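Local coordinates for chitin oligosaccharide binding protein NagB2 (Paenibacillus sp. FPU-7, PDB 7EHU), which binds short chitin oligosaccharides such as N,N'-diacetylchitobiose and N,N',N''-triacetylchitotriose as an extracellular solute-binding protein, probably for their uptake into the bacterium, at residues L32-I37 with F66-V71. Residues are numbered along the deposited sequence; the frame is centred on the assembly and turned at random.
Sequences LTLRHI and FKLDGV
Strands 30-36 and 64-70 pair side by side in parallel, L32 beside F66 through H36 beside G70, as the two strands of a beta-alpha-beta unit whose crossover is helix 44-60. The axes of the parts 32-36 and 66-70 come within 4.5 Å. Five backbone hydrogen bonds alternate along the seam: K67 N to L32 O, L34 N to K67 O, D69 N to L34 O, H36 N to D69 O, and V71 N to H36 O. On the face carrying L32, L34, H36, F66 and L68, leucine lies alongside leucine, L34 CB 4.0 Å from L68 CD1, while F66 CD2 comes 4.0 Å from L32 CB; V54 of helix 44-60 touches L34 and F66. H36 holds CG in the crowded position between N and C (chi1 68°), and G70, having no side chain, lets its CA lie over the ring face, 3.6 Å from the centroid in a CH-pi contact; ND1 accepts from N38 N. The opposite face carries T33, R35, K67 and D69, three of them charged. R35 is bent at chi2 and chi3, and its NE reaches OD2 of D69 at 2.8 Å on the anti side of the carboxylate, the two planar groups turned 70° apart; NH2 adds a weak bond to the same oxygen. D69 OD1 takes K67 NZ at 3.1 Å, and V71 CG2 packs 3.5 Å from R35 CD. A leucine in place of R35, with no guanidinium, would probably deprive D69, E84 and N76 of a partner, weakening the tie to helix 73-86. I37 touches the bound N-acetylglucosamine, placing this strand end at the glycan pocket. D69 thus joins R35 to K67, while K80 on D69 and E84 on R35 tie the charge cluster to helix 73-86.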
loop_
_atom_site.group_PDB
_atom_site.type_symbol
_atom_site.label_atom_id
_atom_site.label_comp_id
_atom_site.label_asym_id
_atom_site.label_seq_id
_atom_site.Cartn_x
_atom_site.Cartn_y
_atom_site.Cartn_z
ATOM N N LEU A 32 -10.106 20.771 15.012
ATOM C CA LEU A 32 -9.254 20.222 13.963
ATOM C C LEU A 32 -9.956 19.013 13.365
ATOM O O LEU A 32 -10.470 18.164 14.095
ATOM C CB LEU A 32 -7.894 19.789 14.532
ATOM C CG LEU A 32 -7.037 20.937 15.091
ATOM C CD1 LEU A 32 -7.320 21.134 16.566
ATOM C CD2 LEU A 32 -5.566 20.661 14.866
ATOM N N THR A 33 -9.978 18.930 12.046
ATOM C CA THR A 33 -10.444 17.735 11.368
ATOM C C THR A 33 -9.270 16.800 11.141
ATOM O O THR A 33 -8.201 17.214 10.674
ATOM C CB THR A 33 -11.119 18.092 10.052
ATOM O OG1 THR A 33 -12.241 18.936 10.348
ATOM C CG2 THR A 33 -11.572 16.829 9.295
ATOM N N LEU A 34 -9.480 15.535 11.483
ATOM C CA LEU A 34 -8.487 14.477 11.333
ATOM C C LEU A 34 -9.063 13.479 10.334
ATOM O O LEU A 34 -9.954 12.688 10.672
ATOM C CB LEU A 34 -8.186 13.837 12.686
ATOM C CG LEU A 34 -6.916 12.997 12.776
ATOM C CD1 LEU A 34 -6.685 12.564 14.224
ATOM C CD2 LEU A 34 -6.943 11.771 11.852
ATOM N N ARG A 35 -8.577 13.560 9.097
ATOM C CA ARG A 35 -8.978 12.675 8.013
ATOM C C ARG A 35 -8.197 11.372 8.092
ATOM O O ARG A 35 -6.964 11.377 8.026
ATOM C CB ARG A 35 -8.719 13.371 6.677
ATOM C CG ARG A 35 -8.872 12.497 5.435
ATOM C CD ARG A 35 -10.319 12.131 5.089
ATOM N NE ARG A 35 -11.165 13.304 5.131
ATOM C CZ ARG A 35 -11.117 14.325 4.276
ATOM N NH1 ARG A 35 -10.260 14.300 3.268
ATOM N NH2 ARG A 35 -11.887 15.390 4.456
ATOM N N HIS A 36 -8.914 10.252 8.196
ATOM C CA HIS A 36 -8.281 8.947 8.268
ATOM C C HIS A 36 -9.047 7.998 7.353
ATOM O O HIS A 36 -10.156 8.302 6.887
ATOM C CB HIS A 36 -8.265 8.414 9.699
ATOM C CG HIS A 36 -9.618 8.075 10.210
ATOM N ND1 HIS A 36 -10.179 6.823 10.051
ATOM C CD2 HIS A 36 -10.544 8.825 10.856
ATOM C CE1 HIS A 36 -11.385 6.825 10.583
ATOM N NE2 HIS A 36 -11.626 8.016 11.088
ATOM N N ILE A 37 -8.448 6.839 7.097
ATOM C CA ILE A 37 -8.990 5.855 6.163
ATOM C C ILE A 37 -9.447 4.581 6.870
ATOM O O ILE A 37 -9.739 3.576 6.207
ATOM C CB ILE A 37 -7.989 5.557 5.030
ATOM C CG1 ILE A 37 -6.655 5.020 5.582
ATOM C CG2 ILE A 37 -7.768 6.794 4.176
ATOM C CD1 ILE A 37 -5.766 4.455 4.498
ATOM N N PHE A 66 -10.844 17.316 18.233
ATOM C CA PHE A 66 -10.563 16.703 16.945
ATOM C C PHE A 66 -11.855 16.114 16.393
ATOM O O PHE A 66 -12.580 15.402 17.102
ATOM C CB PHE A 66 -9.496 15.610 17.060
ATOM C CG PHE A 66 -8.127 16.127 17.448
ATOM C CD1 PHE A 66 -7.831 16.383 18.767
ATOM C CD2 PHE A 66 -7.150 16.377 16.502
ATOM C CE1 PHE A 66 -6.587 16.864 19.147
ATOM C CE2 PHE A 66 -5.894 16.858 16.871
ATOM C CZ PHE A 66 -5.619 17.110 18.202
ATOM N N LYS A 67 -12.161 16.435 15.149
ATOM C CA LYS A 67 -13.326 15.888 14.477
ATOM C C LYS A 67 -12.791 14.819 13.475
ATOM O O LYS A 67 -12.154 15.140 12.477
ATOM C CB LYS A 67 -14.370 16.920 14.050
ATOM C CG LYS A 67 -15.502 16.041 13.562
ATOM C CD LYS A 67 -15.250 15.787 12.119
ATOM C CE LYS A 67 -16.311 15.051 11.407
ATOM N NZ LYS A 67 -16.274 14.656 9.997
ATOM N N LEU A 68 -12.976 13.536 13.809
ATOM C CA LEU A 68 -12.489 12.456 12.959
ATOM C C LEU A 68 -13.392 12.331 11.741
ATOM O O LEU A 68 -14.619 12.351 11.860
ATOM C CB LEU A 68 -12.405 11.130 13.716
ATOM C CG LEU A 68 -11.036 10.849 14.363
ATOM C CD1 LEU A 68 -10.622 11.951 15.302
ATOM C CD2 LEU A 68 -11.018 9.469 15.051
ATOM N N ASP A 69 -12.792 12.265 10.564
ATOM C CA ASP A 69 -13.526 12.139 9.309
ATOM C C ASP A 69 -12.966 10.906 8.609
ATOM O O ASP A 69 -11.928 10.982 7.939
ATOM C CB ASP A 69 -13.362 13.382 8.452
ATOM C CG ASP A 69 -14.268 13.364 7.257
ATOM O OD1 ASP A 69 -15.464 13.079 7.449
ATOM O OD2 ASP A 69 -13.781 13.555 6.124
ATOM N N GLY A 70 -13.647 9.770 8.763
ATOM C CA GLY A 70 -13.198 8.531 8.159
ATOM C C GLY A 70 -13.736 8.409 6.753
ATOM O O GLY A 70 -14.942 8.500 6.537
ATOM N N VAL A 71 -12.842 8.178 5.803
ATOM C CA VAL A 71 -13.183 8.101 4.385
ATOM C C VAL A 71 -12.481 6.881 3.796
ATOM O O VAL A 71 -11.323 6.612 4.132
ATOM C CB VAL A 71 -12.730 9.396 3.671
ATOM C CG1 VAL A 71 -13.027 9.364 2.198
ATOM C CG2 VAL A 71 -13.394 10.626 4.314
#